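Local atomic coordinates of whirlin (Mus musculus, PDB entry 6FDD), a protein that takes part in hearing and vision as a scaffold of the USH2 complex, needed to elongate and maintain the stereocilia of inner-ear hair cells. Residues S68-P72 with Q73-R77. Sequence-based numbering, arbitrary orientation.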
loop_
_atom_site.group_PDB
_atom_site.type_symbol
_atom_site.label_atom_id
_atom_site.label_comp_id
_atom_site.label_asym_id
_atom_site.label_seq_id
_atom_site.Cartn_x
_atom_site.Cartn_y
_atom_site.Cartn_z
ATOM N N SER A 68 0.181 7.848 2.997
ATOM C CA SER A 68 1.162 8.771 3.572
ATOM C C SER A 68 2.571 8.672 2.955
ATOM O O SER A 68 3.343 9.621 3.087
ATOM C CB SER A 68 1.234 8.580 5.082
ATOM O OG SER A 68 -0.057 8.675 5.660
ATOM N N ILE A 69 2.902 7.555 2.273
ATOM C CA ILE A 69 4.240 7.359 1.717
ATOM C C ILE A 69 4.304 7.483 0.175
ATOM O O ILE A 69 5.410 7.471 -0.369
ATOM C CB ILE A 69 4.899 6.036 2.233
ATOM C CG1 ILE A 69 4.109 4.764 1.855
ATOM C CG2 ILE A 69 5.129 6.096 3.748
ATOM C CD1 ILE A 69 4.478 4.128 0.529
ATOM N N ILE A 70 3.155 7.617 -0.521
ATOM C CA ILE A 70 3.144 7.764 -1.985
ATOM C C ILE A 70 3.454 9.227 -2.411
ATOM O O ILE A 70 3.280 10.145 -1.601
ATOM C CB ILE A 70 1.859 7.190 -2.662
ATOM C CG1 ILE A 70 0.611 8.044 -2.391
ATOM C CG2 ILE A 70 1.615 5.719 -2.306
ATOM C CD1 ILE A 70 0.021 8.545 -3.624
ATOM N N SER A 71 3.909 9.439 -3.675
ATOM C CA SER A 71 4.265 10.769 -4.185
ATOM C C SER A 71 3.063 11.725 -4.146
ATOM O O SER A 71 1.983 11.336 -4.593
ATOM C CB SER A 71 4.821 10.676 -5.601
ATOM O OG SER A 71 5.163 11.956 -6.103
ATOM N N PRO A 72 3.215 12.967 -3.612
ATOM C CA PRO A 72 2.069 13.901 -3.552
ATOM C C PRO A 72 1.324 14.121 -4.871
ATOM O O PRO A 72 0.101 14.260 -4.849
ATOM C CB PRO A 72 2.699 15.202 -3.037
ATOM C CG PRO A 72 3.880 14.756 -2.263
ATOM C CD PRO A 72 4.426 13.574 -3.018
ATOM N N GLN A 73 2.043 14.099 -6.016
ATOM C CA GLN A 73 1.444 14.253 -7.343
ATOM C C GLN A 73 0.530 13.048 -7.725
ATOM O O GLN A 73 -0.260 13.156 -8.662
ATOM C CB GLN A 73 2.525 14.494 -8.415
ATOM C CG GLN A 73 3.429 13.277 -8.694
ATOM C CD GLN A 73 4.315 13.414 -9.921
ATOM O OE1 GLN A 73 5.465 12.968 -9.924
ATOM N NE2 GLN A 73 3.804 13.990 -11.010
ATOM N N ASP A 74 0.646 11.924 -7.003
ATOM C CA ASP A 74 -0.165 10.713 -7.254
ATOM C C ASP A 74 -1.335 10.534 -6.283
ATOM O O ASP A 74 -2.082 9.554 -6.412
ATOM C CB ASP A 74 0.735 9.455 -7.230
ATOM C CG ASP A 74 1.639 9.314 -8.436
ATOM O OD1 ASP A 74 1.462 10.085 -9.412
ATOM O OD2 ASP A 74 2.545 8.451 -8.402
ATOM N N LEU A 75 -1.502 11.460 -5.301
ATOM C CA LEU A 75 -2.561 11.335 -4.292
ATOM C C LEU A 75 -3.974 11.287 -4.873
ATOM O O LEU A 75 -4.755 10.443 -4.447
ATOM C CB LEU A 75 -2.461 12.417 -3.194
ATOM C CG LEU A 75 -1.337 12.197 -2.188
ATOM C CD1 LEU A 75 -1.113 13.436 -1.334
ATOM C CD2 LEU A 75 -1.628 11.001 -1.284
ATOM N N ASP A 76 -4.283 12.141 -5.857
ATOM C CA ASP A 76 -5.623 12.159 -6.464
ATOM C C ASP A 76 -5.909 10.849 -7.202
ATOM O O ASP A 76 -6.995 10.298 -7.035
ATOM C CB ASP A 76 -5.810 13.373 -7.384
ATOM C CG ASP A 76 -5.806 14.724 -6.677
ATOM O OD1 ASP A 76 -5.935 14.751 -5.428
ATOM O OD2 ASP A 76 -5.681 15.750 -7.372
ATOM N N ARG A 77 -4.913 10.320 -7.955
ATOM C CA ARG A 77 -5.061 9.024 -8.629
ATOM C C ARG A 77 -5.246 7.904 -7.599
ATOM O O ARG A 77 -6.147 7.072 -7.752
ATOM C CB ARG A 77 -3.874 8.755 -9.548
ATOM C CG ARG A 77 -3.942 9.552 -10.848
ATOM C CD ARG A 77 -2.590 9.681 -11.511
ATOM N NE ARG A 77 -2.065 8.371 -11.905
ATOM C CZ ARG A 77 -0.857 8.156 -12.413
ATOM N NH1 ARG A 77 -0.019 9.170 -12.608
ATOM N NH2 ARG A 77 -0.477 6.929 -12.733
HETATM O O HOH W 1 5.058 14.643 -6.192
HETATM O O HOH W 2 6.951 11.536 -8.125
HETATM O O HOH W 3 -2.484 14.429 -6.554
#
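Ser71 O accepts the Asp74 N-H (2.8 Å) and Pro72 O the Leu75 N-H (3.3 Å), two overlapping type I beta turns that lead the chain of this helical HHD2 domain into helix 75-81. Proline suits the second position of the first turn because its ring holds phi near the required value, here -52°.

Just before the turns, the Ile70 side chain reaches across to Leu75, its CD1 3.8 Å from Leu75 CD2. With Ile70 CG1 set between the backbone N and the carbonyl carbon (chi1 71°), CD1 also packs against Asp74 CB and C. Ile70 is buried and also meets Met46 of helix 43-53, so a branched apolar side chain fits. Leucine offers two methyls for two neighbours: Leu75 spreads CD1 over Pro72 CA and O. Shortening Leu75 to an alanine would remove both methyls and is likely to open a gap beside Ile70 CD1 and over Pro72 CA.

Asp74 suits the joint because Asp74 OD2 is hydrogen-bonded to the Tyr36 hydroxyl, which also accepts the Ser71 N-H, tying the turn to helix 23-37. Asp74 OD1 makes a long charge pairing with Arg77 NH1, while Arg77 NE forms a salt bridge with Glu44.

On the outer side, the small hydroxyl of Ser71 serves two waters: one accepts the Gln73 N-H, the other donates to Gln73 OE1. Ser71 OG also touches Gln73 CG at 3.4 Å.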